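Local coordinates for putative lipoprotein (PDB 3OQQ), which is of unknown function but is probably an extracellular lipoprotein, rich in antiparallel strands, that carries several bound calcium ions, at residues R47-V53 with R97-L103; D155-C161 with K173-T179; T209-K215 with P297-V303; V170-E174 with R316-L320. All coordinates share one frame; numbering follows the deposited sequence. Where two conformers were deposited one is given.

Contact 1 (R47-V53 with R97-L103)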
loop_
_atom_site.group_PDB
_atom_site.type_symbol
_atom_site.label_atom_id
_atom_site.label_comp_id
_atom_site.label_asym_id
_atom_site.label_seq_id
_atom_site.Cartn_x
_atom_site.Cartn_y
_atom_site.Cartn_z
ATOM N N ARG A 47 23.632 9.622 -10.048
ATOM C CA ARG A 47 22.972 9.401 -8.763
ATOM C C ARG A 47 22.481 7.962 -8.652
ATOM O O ARG A 47 21.706 7.510 -9.490
ATOM C CB ARG A 47 21.816 10.386 -8.561
ATOM C CG ARG A 47 21.183 10.266 -7.187
ATOM C CD ARG A 47 20.225 11.390 -6.931
ATOM N NE ARG A 47 19.815 11.411 -5.531
ATOM C CZ ARG A 47 18.976 12.289 -5.006
ATOM N NH1 ARG A 47 18.469 13.263 -5.751
ATOM N NH2 ARG A 47 18.644 12.210 -3.730
ATOM N N THR A 48 22.925 7.260 -7.589
ATOM C CA THR A 48 22.556 5.878 -7.301
ATOM C C THR A 48 21.436 5.892 -6.255
ATOM O O THR A 48 21.553 6.542 -5.215
ATOM C CB THR A 48 23.792 5.045 -6.893
ATOM O OG1 THR A 48 24.690 5.016 -8.004
ATOM C CG2 THR A 48 23.444 3.603 -6.524
ATOM N N LEU A 49 20.342 5.185 -6.567
ATOM C CA LEU A 49 19.159 5.078 -5.710
ATOM C C LEU A 49 18.720 3.662 -5.519
ATOM O O LEU A 49 18.733 2.869 -6.462
ATOM C CB LEU A 49 17.968 5.847 -6.310
ATOM C CG LEU A 49 18.030 7.367 -6.403
ATOM C CD1 LEU A 49 16.856 7.874 -7.201
ATOM C CD2 LEU A 49 17.998 8.004 -5.033
ATOM N N THR A 50 18.281 3.354 -4.315
ATOM C CA THR A 50 17.683 2.068 -4.004
ATOM C C THR A 50 16.181 2.249 -4.231
ATOM O O THR A 50 15.595 3.257 -3.810
ATOM C CB THR A 50 18.065 1.616 -2.583
ATOM O OG1 THR A 50 19.474 1.382 -2.562
ATOM C CG2 THR A 50 17.333 0.348 -2.155
ATOM N N LEU A 51 15.577 1.312 -4.959
ATOM C CA LEU A 51 14.162 1.394 -5.279
ATOM C C LEU A 51 13.446 0.085 -4.936
ATOM O O LEU A 51 14.045 -0.992 -4.959
ATOM C CB LEU A 51 13.968 1.728 -6.778
ATOM C CG LEU A 51 14.676 2.967 -7.381
ATOM C CD1 LEU A 51 14.510 2.990 -8.888
ATOM C CD2 LEU A 51 14.132 4.265 -6.821
ATOM N N ASN A 52 12.170 0.191 -4.596
ATOM C CA ASN A 52 11.321 -0.972 -4.334
ATOM C C ASN A 52 10.555 -1.183 -5.645
ATOM O O ASN A 52 9.667 -0.390 -5.985
ATOM C CB ASN A 52 10.425 -0.719 -3.104
ATOM C CG ASN A 52 9.294 -1.704 -2.886
ATOM O OD1 ASN A 52 8.995 -2.552 -3.723
ATOM N ND2 ASN A 52 8.614 -1.601 -1.755
ATOM N N VAL A 53 10.950 -2.195 -6.415
ATOM C CA VAL A 53 10.407 -2.422 -7.753
ATOM C C VAL A 53 9.636 -3.756 -7.875
ATOM O O VAL A 53 9.941 -4.658 -7.099
ATOM C CB VAL A 53 11.564 -2.376 -8.817
ATOM C CG1 VAL A 53 12.291 -1.046 -8.792
ATOM C CG2 VAL A 53 12.564 -3.535 -8.662
ATOM N N ARG A 97 10.831 -6.440 -5.017
ATOM C CA ARG A 97 12.218 -6.691 -4.627
ATOM C C ARG A 97 12.969 -5.353 -4.525
ATOM O O ARG A 97 12.503 -4.344 -5.065
ATOM C CB ARG A 97 12.904 -7.631 -5.636
ATOM C CG ARG A 97 13.271 -6.966 -6.963
ATOM C CD ARG A 97 14.008 -7.893 -7.899
ATOM N NE ARG A 97 14.288 -7.241 -9.176
ATOM C CZ ARG A 97 15.503 -6.900 -9.587
ATOM N NH1 ARG A 97 16.565 -7.174 -8.840
ATOM N NH2 ARG A 97 15.671 -6.304 -10.757
ATOM N N LEU A 98 14.121 -5.348 -3.841
ATOM C CA LEU A 98 14.997 -4.182 -3.754
ATOM C C LEU A 98 15.948 -4.204 -4.924
ATOM O O LEU A 98 16.498 -5.260 -5.273
ATOM C CB LEU A 98 15.803 -4.151 -2.448
ATOM C CG LEU A 98 15.102 -3.650 -1.212
ATOM C CD1 LEU A 98 16.016 -3.782 -0.007
ATOM C CD2 LEU A 98 14.591 -2.220 -1.385
ATOM N N ALA A 99 16.146 -3.040 -5.545
ATOM C CA ALA A 99 17.076 -2.928 -6.663
ATOM C C ALA A 99 17.731 -1.569 -6.626
ATOM O O ALA A 99 17.283 -0.672 -5.897
ATOM C CB ALA A 99 16.360 -3.163 -7.987
ATOM N N SER A 100 18.823 -1.439 -7.369
ATOM C CA SER A 100 19.607 -0.221 -7.438
ATOM C C SER A 100 19.716 0.238 -8.873
ATOM O O SER A 100 19.766 -0.594 -9.797
ATOM C CB SER A 100 20.993 -0.451 -6.851
ATOM O OG SER A 100 21.740 0.749 -6.844
ATOM N N VAL A 101 19.743 1.571 -9.053
ATOM C CA VAL A 101 19.856 2.203 -10.364
ATOM C C VAL A 101 20.823 3.363 -10.236
ATOM O O VAL A 101 20.858 4.014 -9.196
ATOM C CB VAL A 101 18.461 2.633 -10.918
ATOM C CG1 VAL A 101 17.879 3.834 -10.169
ATOM C CG2 VAL A 101 18.502 2.898 -12.413
ATOM N N THR A 102 21.626 3.593 -11.268
ATOM C CA THR A 102 22.535 4.730 -11.313
ATOM C C THR A 102 22.037 5.604 -12.444
ATOM O O THR A 102 22.105 5.227 -13.606
ATOM C CB THR A 102 23.992 4.296 -11.421
ATOM O OG1 THR A 102 24.305 3.590 -10.220
ATOM C CG2 THR A 102 24.946 5.488 -11.562
ATOM N N LEU A 103 21.440 6.732 -12.080
ATOM C CA LEU A 103 20.900 7.663 -13.056
ATOM C C LEU A 103 22.003 8.588 -13.576
ATOM O O LEU A 103 22.953 8.915 -12.857
ATOM C CB LEU A 103 19.762 8.486 -12.427
ATOM C CG LEU A 103 18.556 7.719 -11.862
ATOM C CD1 LEU A 103 17.625 8.675 -11.153
ATOM C CD2 LEU A 103 17.804 6.927 -12.959
#
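The guanidinium of Arg97 lies close to two apolar side chains: Ala99 CB sits 4.0 Å above one face, offset toward the rim, and Val53 CG2 comes in obliquely, 4.1 Å from Arg97 NE. NH2 of this arginine bonds to Cys57 O. An arginine suits the place: its aliphatic part packs on valine, Arg97 CG lying 3.9 Å from Val53 CG2, while its charged end reaches a carbonyl. Along the same face Leu51 CD1 meets Val101 CG1 at 3.7 Å; with CG anti to the carbonyl carbon (chi1 -53°), the leucine extends one methyl to its diagonal neighbour. Leu49 CD1 approaches Leu103 CD1 more loosely, at 4.1 Å. The two strands pair antiparallel through eight backbone hydrogen bonds; strand 96-104 also pairs with 71-80, and Val38, Val60 and Met62 of strands 36-41 and 59-65 pack against this apolar face, where branched aliphatics fill the interior. On the reverse, more polar face Thr48 OG1 and Thr102 OG1, on a non-hydrogen-bonded pair, share a hydrogen bond of 2.7 Å, and Thr48 CG2 lies against Ser100 OG at 3.3 Å. Asn52, itself buried although on this face, gives its ND2 to Ile327 O.

Contact 2 (D155-C161 with K173-T179)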
loop_
_atom_site.group_PDB
_atom_site.type_symbol
_atom_site.label_atom_id
_atom_site.label_comp_id
_atom_site.label_asym_id
_atom_site.label_seq_id
_atom_site.Cartn_x
_atom_site.Cartn_y
_atom_site.Cartn_z
ATOM N N ASP A 155 -1.755 3.491 -1.508
ATOM C CA ASP A 155 -0.772 4.349 -2.157
ATOM C C ASP A 155 0.007 5.048 -1.093
ATOM O O ASP A 155 -0.574 5.729 -0.255
ATOM C CB ASP A 155 -1.455 5.373 -3.078
ATOM C CG ASP A 155 -0.473 6.028 -4.023
ATOM O OD1 ASP A 155 0.335 6.872 -3.557
ATOM O OD2 ASP A 155 -0.497 5.692 -5.222
ATOM N N LEU A 156 1.320 4.890 -1.137
ATOM C CA LEU A 156 2.240 5.527 -0.195
ATOM C C LEU A 156 3.230 6.405 -0.952
ATOM O O LEU A 156 3.815 5.957 -1.931
ATOM C CB LEU A 156 2.996 4.467 0.636
ATOM C CG LEU A 156 2.276 3.916 1.851
ATOM C CD1 LEU A 156 2.761 2.510 2.191
ATOM C CD2 LEU A 156 2.451 4.837 3.047
ATOM N N LYS A 157 3.399 7.665 -0.493
ATOM C CA LYS A 157 4.329 8.663 -1.015
ATOM C C LYS A 157 5.084 9.254 0.164
ATOM O O LYS A 157 4.463 9.743 1.107
ATOM C CB LYS A 157 3.615 9.778 -1.807
ATOM C CG LYS A 157 3.512 9.571 -3.295
ATOM C CD LYS A 157 2.701 10.692 -3.961
ATOM C CE LYS A 157 1.234 10.345 -4.166
ATOM N NZ LYS A 157 1.019 9.237 -5.147
ATOM N N VAL A 158 6.408 9.173 0.132
ATOM C CA VAL A 158 7.270 9.740 1.159
ATOM C C VAL A 158 8.051 10.857 0.469
ATOM O O VAL A 158 8.844 10.594 -0.431
ATOM C CB VAL A 158 8.167 8.681 1.843
ATOM C CG1 VAL A 158 9.251 9.344 2.699
ATOM C CG2 VAL A 158 7.325 7.742 2.692
ATOM N N THR A 159 7.783 12.099 0.857
ATOM C CA THR A 159 8.408 13.290 0.288
ATOM C C THR A 159 9.490 13.793 1.226
ATOM O O THR A 159 9.271 13.866 2.442
ATOM C CB THR A 159 7.326 14.349 0.093
ATOM O OG1 THR A 159 6.254 13.782 -0.655
ATOM C CG2 THR A 159 7.843 15.637 -0.558
ATOM N N GLU A 160 10.653 14.136 0.663
ATOM C CA GLU A 160 11.742 14.700 1.436
ATOM C C GLU A 160 11.662 16.219 1.299
ATOM O O GLU A 160 12.145 16.772 0.308
ATOM C CB GLU A 160 13.084 14.115 0.988
ATOM C CG GLU A 160 13.177 12.628 1.288
ATOM C CD GLU A 160 14.465 11.942 0.892
ATOM O OE1 GLU A 160 15.439 12.638 0.540
ATOM O OE2 GLU A 160 14.523 10.700 0.991
ATOM N N CYS A 161 10.954 16.881 2.241
ATOM C CA CYS A 161 10.776 18.345 2.253
ATOM C C CYS A 161 12.076 19.002 2.746
ATOM O O CYS A 161 12.162 19.522 3.869
ATOM C CB CYS A 161 9.572 18.767 3.090
ATOM S SG CYS A 161 7.993 18.077 2.538
ATOM N N LYS A 173 12.292 18.443 6.722
ATOM C CA LYS A 173 11.452 17.360 7.248
ATOM C C LYS A 173 10.994 16.424 6.147
ATOM O O LYS A 173 11.239 16.682 4.970
ATOM C CB LYS A 173 10.231 17.907 8.021
ATOM C CG LYS A 173 9.264 18.766 7.215
ATOM C CD LYS A 173 8.527 19.713 8.139
ATOM C CE LYS A 173 7.456 20.486 7.423
ATOM N NZ LYS A 173 6.603 21.242 8.379
ATOM N N GLU A 174 10.347 15.315 6.549
ATOM C CA GLU A 174 9.747 14.315 5.670
ATOM C C GLU A 174 8.267 14.365 5.872
ATOM O O GLU A 174 7.782 14.736 6.948
ATOM C CB GLU A 174 10.254 12.892 5.968
ATOM C CG GLU A 174 11.724 12.637 5.757
ATOM C CD GLU A 174 12.650 13.384 6.692
ATOM O OE1 GLU A 174 12.506 13.242 7.928
ATOM O OE2 GLU A 174 13.510 14.136 6.182
ATOM N N GLU A 175 7.553 13.977 4.843
ATOM C CA GLU A 175 6.112 13.853 4.838
ATOM C C GLU A 175 5.778 12.515 4.293
ATOM O O GLU A 175 6.509 11.987 3.463
ATOM C CB GLU A 175 5.467 14.936 3.985
ATOM C CG GLU A 175 5.042 16.149 4.771
ATOM C CD GLU A 175 4.194 17.091 3.950
ATOM O OE1 GLU A 175 3.348 16.602 3.160
ATOM O OE2 GLU A 175 4.366 18.321 4.112
ATOM N N LEU A 176 4.686 11.971 4.760
ATOM C CA LEU A 176 4.146 10.703 4.320
ATOM C C LEU A 176 2.709 10.948 3.949
ATOM O O LEU A 176 1.975 11.553 4.731
ATOM C CB LEU A 176 4.264 9.654 5.445
ATOM C CG LEU A 176 3.861 8.237 5.093
ATOM C CD1 LEU A 176 4.826 7.291 5.656
ATOM C CD2 LEU A 176 2.456 7.898 5.597
ATOM N N LEU A 177 2.329 10.552 2.741
ATOM C CA LEU A 177 0.950 10.599 2.294
ATOM C C LEU A 177 0.511 9.165 1.979
ATOM O O LEU A 177 1.075 8.525 1.071
ATOM C CB LEU A 177 0.742 11.533 1.083
ATOM C CG LEU A 177 -0.710 11.747 0.624
ATOM C CD1 LEU A 177 -1.477 12.589 1.649
ATOM C CD2 LEU A 177 -0.743 12.462 -0.732
ATOM N N LEU A 178 -0.473 8.660 2.752
ATOM C CA LEU A 178 -1.055 7.340 2.560
ATOM C C LEU A 178 -2.525 7.416 2.189
ATOM O O LEU A 178 -3.300 8.075 2.876
ATOM C CB LEU A 178 -0.913 6.469 3.824
ATOM C CG LEU A 178 -1.757 5.163 3.871
ATOM C CD1 LEU A 178 -1.153 4.068 3.032
ATOM C CD2 LEU A 178 -1.946 4.673 5.270
ATOM N N THR A 179 -2.923 6.669 1.146
ATOM C CA THR A 179 -4.330 6.495 0.844
ATOM C C THR A 179 -4.607 5.034 0.958
ATOM O O THR A 179 -3.736 4.216 0.653
ATOM C CB THR A 179 -4.808 7.092 -0.490
ATOM O OG1 THR A 179 -4.113 6.526 -1.595
ATOM C CG2 THR A 179 -4.784 8.608 -0.505
HETATM O O HOH W 1 -0.161 8.702 -1.504
#
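Val158 and Leu176, a non-hydrogen-bonded pair, lie in the tight half, where Val158 CG2 rests 3.9 Å from Leu176 CD1. Leu156 and Leu178 continue the row of branched aliphatics; Leu156 was modelled in two conformers, so its contacts are doubtful in detail. Glu160 and Glu174 end the same buried face, each tied by a salt bridge to an arginine of helix 314-328, Arg324 and Arg316, which makes acidic residues acceptable there.

The other face is looser and more hydrated. Lys157, its chain bent at chi3 and chi4, curls back along its own strand so that NZ forms a salt bridge of 2.9 Å with Asp155 OD1, met on the syn side but 33° out of the carboxylate plane. A water lies 2.8 Å from Asp155 OD1 and 2.9 Å from Leu177 O and can donate to either, though more acceptors than protons are near it; Asp155 OD2 bonds to His124. At the Cys161 end one bond of the pair is weak, Cys161 N to Lys173 O, while that from Lys173 N to Cys161 O holds. Cys161 SG lies 4.0 Å from Glu175 OE2, whose salt bridge is to Arg304.

The two strands form a beta hairpin, with strand 122-131 bonded to the outer edge of 155-161 and strand 298-307 to that of 173-179, while Ile327 and Leu326 of helix 314-328 press on Val158 and Leu176.

Contact 3 (T209-K215 with P297-V303)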
loop_
_atom_site.group_PDB
_atom_site.type_symbol
_atom_site.label_atom_id
_atom_site.label_comp_id
_atom_site.label_asym_id
_atom_site.label_seq_id
_atom_site.Cartn_x
_atom_site.Cartn_y
_atom_site.Cartn_z
ATOM N N THR A 209 -2.809 14.637 9.544
ATOM C CA THR A 209 -3.993 15.103 8.831
ATOM C C THR A 209 -4.707 13.830 8.426
ATOM O O THR A 209 -4.079 12.964 7.831
ATOM C CB THR A 209 -3.675 16.064 7.696
ATOM O OG1 THR A 209 -3.252 17.299 8.268
ATOM C CG2 THR A 209 -4.888 16.318 6.782
ATOM N N ALA A 210 -5.979 13.661 8.826
ATOM C CA ALA A 210 -6.702 12.435 8.483
ATOM C C ALA A 210 -8.028 12.798 7.847
ATOM O O ALA A 210 -8.731 13.652 8.382
ATOM C CB ALA A 210 -6.902 11.570 9.722
ATOM N N SER A 211 -8.350 12.168 6.697
ATOM C CA SER A 211 -9.579 12.409 5.928
ATOM C C SER A 211 -10.268 11.141 5.492
ATOM O O SER A 211 -9.624 10.139 5.154
ATOM C CB SER A 211 -9.283 13.222 4.662
ATOM O OG SER A 211 -8.428 14.331 4.888
ATOM N N LEU A 212 -11.594 11.198 5.503
ATOM C CA LEU A 212 -12.502 10.188 4.960
ATOM C C LEU A 212 -13.059 10.808 3.723
ATOM O O LEU A 212 -13.505 11.962 3.775
ATOM C CB LEU A 212 -13.592 9.819 5.954
ATOM C CG LEU A 212 -13.137 8.892 7.081
ATOM C CD1 LEU A 212 -14.209 8.804 8.170
ATOM C CD2 LEU A 212 -12.744 7.515 6.525
ATOM N N ILE A 213 -12.944 10.121 2.595
ATOM C CA ILE A 213 -13.271 10.667 1.270
ATOM C C ILE A 213 -13.951 9.615 0.405
ATOM O O ILE A 213 -13.647 8.431 0.542
ATOM C CB ILE A 213 -11.914 11.135 0.565
ATOM C CG1 ILE A 213 -11.149 12.231 1.310
ATOM C CG2 ILE A 213 -12.087 11.550 -0.916
ATOM C CD1 ILE A 213 -9.675 12.298 0.862
ATOM N N LEU A 214 -14.819 10.055 -0.525
ATOM C CA LEU A 214 -15.408 9.225 -1.587
ATOM C C LEU A 214 -14.626 9.553 -2.851
ATOM O O LEU A 214 -14.633 10.705 -3.307
ATOM C CB LEU A 214 -16.925 9.428 -1.751
ATOM C CG LEU A 214 -17.796 8.923 -0.586
ATOM C CD1 LEU A 214 -19.289 9.044 -0.951
ATOM C CD2 LEU A 214 -17.452 7.443 -0.208
ATOM N N LYS A 215 -13.846 8.572 -3.334
ATOM C CA LYS A 215 -12.947 8.734 -4.473
ATOM C C LYS A 215 -13.635 8.377 -5.812
ATOM O O LYS A 215 -13.778 7.207 -6.151
ATOM C CB LYS A 215 -11.676 7.894 -4.249
ATOM C CG LYS A 215 -10.664 7.923 -5.401
ATOM C CD LYS A 215 -9.979 6.547 -5.519
ATOM C CE LYS A 215 -9.097 6.422 -6.737
ATOM N NZ LYS A 215 -8.474 5.070 -6.820
ATOM N N PRO A 297 -17.822 5.370 -6.621
ATOM C CA PRO A 297 -16.682 6.008 -5.933
ATOM C C PRO A 297 -16.201 5.137 -4.755
ATOM O O PRO A 297 -17.015 4.489 -4.081
ATOM C CB PRO A 297 -17.260 7.353 -5.447
ATOM C CG PRO A 297 -18.424 7.647 -6.427
ATOM C CD PRO A 297 -19.004 6.269 -6.671
HETATM N N MSE A 298 -14.886 5.071 -4.549
HETATM C CA MSE A 298 -14.336 4.216 -3.517
HETATM C C MSE A 298 -14.258 4.920 -2.180
HETATM O O MSE A 298 -13.927 6.097 -2.147
HETATM C CB MSE A 298 -12.946 3.715 -3.921
HETATM C CG MSE A 298 -13.002 2.666 -5.025
HETATM SE SE MSE A 298 -11.231 1.951 -5.431
HETATM C CE MSE A 298 -11.670 1.267 -7.237
ATOM N N LEU A 299 -14.564 4.208 -1.079
ATOM C CA LEU A 299 -14.378 4.775 0.271
ATOM C C LEU A 299 -12.864 4.893 0.497
ATOM O O LEU A 299 -12.141 3.903 0.368
ATOM C CB LEU A 299 -15.070 3.936 1.372
ATOM C CG LEU A 299 -14.745 4.287 2.859
ATOM C CD1 LEU A 299 -15.137 5.748 3.210
ATOM C CD2 LEU A 299 -15.488 3.358 3.806
ATOM N N ARG A 300 -12.384 6.126 0.752
ATOM C CA ARG A 300 -10.960 6.408 0.891
ATOM C C ARG A 300 -10.603 6.961 2.253
ATOM O O ARG A 300 -11.243 7.919 2.711
ATOM C CB ARG A 300 -10.510 7.406 -0.227
ATOM C CG ARG A 300 -9.182 8.171 0.070
ATOM C CD ARG A 300 -8.670 8.942 -1.133
ATOM N NE ARG A 300 -8.095 8.033 -2.133
ATOM C CZ ARG A 300 -7.330 8.415 -3.158
ATOM N NH1 ARG A 300 -7.059 9.702 -3.353
ATOM N NH2 ARG A 300 -6.830 7.514 -3.991
ATOM N N ALA A 301 -9.566 6.371 2.894
ATOM C CA ALA A 301 -8.933 6.951 4.069
ATOM C C ALA A 301 -7.643 7.624 3.574
ATOM O O ALA A 301 -6.888 7.021 2.797
ATOM C CB ALA A 301 -8.639 5.904 5.149
ATOM N N GLU A 302 -7.429 8.891 3.944
ATOM C CA GLU A 302 -6.233 9.612 3.513
ATOM C C GLU A 302 -5.515 10.160 4.736
ATOM O O GLU A 302 -6.132 10.832 5.565
ATOM C CB GLU A 302 -6.556 10.719 2.509
ATOM C CG GLU A 302 -5.301 11.398 1.977
ATOM C CD GLU A 302 -5.560 12.594 1.085
ATOM O OE1 GLU A 302 -5.761 12.389 -0.132
ATOM O OE2 GLU A 302 -5.583 13.731 1.604
ATOM N N VAL A 303 -4.221 9.827 4.870
ATOM C CA VAL A 303 -3.423 10.224 6.034
ATOM C C VAL A 303 -2.155 10.916 5.589
ATOM O O VAL A 303 -1.372 10.371 4.812
ATOM C CB VAL A 303 -3.083 9.020 6.955
ATOM C CG1 VAL A 303 -2.317 9.485 8.205
ATOM C CG2 VAL A 303 -4.337 8.238 7.358
HETATM O O HOH W 2 -5.946 13.633 4.884
#
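Lys215 lays its aliphatic chain across the guanidinium of Arg300, with Lys215 CG 4.0 Å above the centre of the plane and Lys215 CD 3.6 Å from Arg300 NH2. The lysine reaches it with CG anti to the backbone N (chi1 178°), and the arginine turns under it by a bend at chi3 (-74°). Acids probably ease the closeness of two positive groups: Asp181 forms a salt bridge with Arg300 NE, and Lys215 NZ has long, weak ion pairs with Asp181 and Glu153. Ile213 runs side by side with the aliphatic part of the arginine, pointing the same way, CD1 being 4.0 Å from Arg300 CD, and Ile213 CD1 also crosses to Glu302 CB at 3.9 Å. Replacing Arg300 by a leucine would probably leave Asp181 without its salt-bridge partner and the chain of Lys215 without the flat surface it rests on. A water joins Ser211 OG, 2.6 Å away, to Glu302 O at 2.9 Å, with a weak third bond to Glu302 OE2. Six backbone hydrogen bonds hold the strands, that from Lys215 N to Met298 O being almost straight; Pro297, which has no N-H to give, stands where the pairing stops. The opposite face carries Ala210, Leu212, Leu214, Leu299, Ala301 and Val303, and strand 253-263 of a second sheet lies on it, meeting the small alanines with Leu257. Such an antiparallel pair, with a mixed, largely polar face and an apolar face buried against another sheet, is characteristic of beta-sandwich-like packing.

Contact 4 (V170-E174 with R316-L320)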
loop_
_atom_site.group_PDB
_atom_site.type_symbol
_atom_site.label_atom_id
_atom_site.label_comp_id
_atom_site.label_asym_id
_atom_site.label_seq_id
_atom_site.Cartn_x
_atom_site.Cartn_y
_atom_site.Cartn_z
ATOM N N VAL A 170 20.938 16.267 6.880
ATOM C CA VAL A 170 19.916 17.173 6.371
ATOM C C VAL A 170 18.978 17.728 7.464
ATOM O O VAL A 170 18.751 17.089 8.496
ATOM C CB VAL A 170 19.134 16.491 5.219
ATOM C CG1 VAL A 170 18.205 15.381 5.723
ATOM C CG2 VAL A 170 18.402 17.510 4.345
ATOM N N GLY A 171 18.485 18.941 7.212
ATOM C CA GLY A 171 17.496 19.624 8.034
ATOM C C GLY A 171 16.119 19.322 7.469
ATOM O O GLY A 171 15.848 18.181 7.080
ATOM N N GLY A 172 15.274 20.353 7.377
ATOM C CA GLY A 172 13.919 20.249 6.844
ATOM C C GLY A 172 13.095 19.164 7.515
ATOM O O GLY A 172 13.192 18.963 8.734
ATOM N N LYS A 173 12.292 18.443 6.722
ATOM C CA LYS A 173 11.452 17.360 7.248
ATOM C C LYS A 173 10.994 16.424 6.147
ATOM O O LYS A 173 11.239 16.682 4.970
ATOM C CB LYS A 173 10.231 17.907 8.021
ATOM C CG LYS A 173 9.264 18.766 7.215
ATOM C CD LYS A 173 8.527 19.713 8.139
ATOM C CE LYS A 173 7.456 20.486 7.423
ATOM N NZ LYS A 173 6.603 21.242 8.379
ATOM N N GLU A 174 10.347 15.315 6.549
ATOM C CA GLU A 174 9.747 14.315 5.670
ATOM C C GLU A 174 8.267 14.365 5.872
ATOM O O GLU A 174 7.782 14.736 6.948
ATOM C CB GLU A 174 10.254 12.892 5.968
ATOM C CG GLU A 174 11.724 12.637 5.757
ATOM C CD GLU A 174 12.650 13.384 6.692
ATOM O OE1 GLU A 174 12.506 13.242 7.928
ATOM O OE2 GLU A 174 13.510 14.136 6.182
ATOM N N ARG A 316 18.222 12.095 13.906
ATOM C CA ARG A 316 17.736 12.683 12.653
ATOM C C ARG A 316 17.914 11.680 11.513
ATOM O O ARG A 316 17.017 11.527 10.678
ATOM C CB ARG A 316 18.459 14.004 12.337
ATOM C CG ARG A 316 18.163 14.590 10.946
ATOM C CD ARG A 316 16.744 15.103 10.817
ATOM N NE ARG A 316 16.435 15.542 9.458
ATOM C CZ ARG A 316 15.398 15.104 8.751
ATOM N NH1 ARG A 316 14.562 14.211 9.270
ATOM N NH2 ARG A 316 15.186 15.561 7.522
ATOM N N ASP A 317 19.069 10.986 11.497
ATOM C CA ASP A 317 19.381 9.957 10.510
ATOM C C ASP A 317 18.419 8.804 10.683
ATOM O O ASP A 317 17.997 8.220 9.691
ATOM C CB ASP A 317 20.839 9.478 10.662
ATOM C CG ASP A 317 21.884 10.505 10.267
ATOM O OD1 ASP A 317 21.821 11.009 9.124
ATOM O OD2 ASP A 317 22.779 10.784 11.090
ATOM N N ALA A 318 18.032 8.516 11.952
ATOM C CA ALA A 318 17.084 7.465 12.316
ATOM C C ALA A 318 15.680 7.806 11.823
ATOM O O ALA A 318 14.969 6.906 11.382
ATOM C CB ALA A 318 17.070 7.266 13.819
ATOM N N GLN A 319 15.290 9.104 11.906
ATOM C CA GLN A 319 13.984 9.607 11.482
ATOM C C GLN A 319 13.803 9.493 9.961
ATOM O O GLN A 319 12.771 9.004 9.489
ATOM C CB GLN A 319 13.834 11.073 11.913
ATOM C CG GLN A 319 12.470 11.682 11.555
ATOM C CD GLN A 319 12.350 13.126 11.950
ATOM O OE1 GLN A 319 13.333 13.871 11.993
ATOM N NE2 GLN A 319 11.129 13.578 12.180
ATOM N N LEU A 320 14.805 9.984 9.204
ATOM C CA LEU A 320 14.810 9.977 7.752
ATOM C C LEU A 320 14.777 8.525 7.247
ATOM O O LEU A 320 14.050 8.221 6.292
ATOM C CB LEU A 320 16.030 10.755 7.227
ATOM C CG LEU A 320 16.283 10.779 5.706
ATOM C CD1 LEU A 320 15.114 11.428 4.925
ATOM C CD2 LEU A 320 17.602 11.495 5.394
#
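Val170 to Gly172 form a loop, turned at Gly172 by a positive phi (53°) that favours glycine, which brings the carbonyls of Val170 and Gly171 to Arg316 on the helix before the strand begins at Lys173. Arg316 bends at chi2 (69°) and uses all three guanidinium nitrogens. NE bonds to Val170 O at 2.9 Å, near the guanidinium plane although above the plane of that carbonyl, and NH2 reaches Gly171 O at 2.7 Å from a tilted position. End-on, NH1 meets Glu174 OE1 and NH2 meets Glu174 OE2, each at 2.6 Å, on the syn lone pairs of a carboxylate turned only 21° from the guanidinium. Gln319 OE1 adds a weak bond to NH1. Leu320 closes the side of this pair, its CD1 lying 3.4 Å from Glu174 OE2 and its CD2 3.9 Å from Val170 CG1. A methionine in place of Arg316 would probably leave buried Glu174 without its counter-charge and the loop carbonyls without their donors. His162 also bonds to Glu174 OE2, so this oxygen has two polar partners. Such a bidentate pair, shielded by leucine, is likely to keep the glutamate ionised, and it fastens helix, loop and strand together with one side chain.

Overall arrangement
Contact 3 is the most buried of the four; contacts 1, 2 and 4 are partly open to solvent. Contacts 1 to 3 are antiparallel strand pairs. Contacts 2 and 3 adjoin, Leu178 O probably accepting a hydrogen bond from Val303 N, so that four strands run side by side; contact 1 lies apart, its centre about 31 Å from that of contact 3, on the opposite side of the chain's centre. Contact 4 shares Lys173 and Glu174 with contact 2 and brings helix 314-328 onto the end of that hairpin. The chemistry follows: apolar rows on one face in 1 to 3, with hydroxyls, water or ion pairs on the other, and in contact 4 a charged grip.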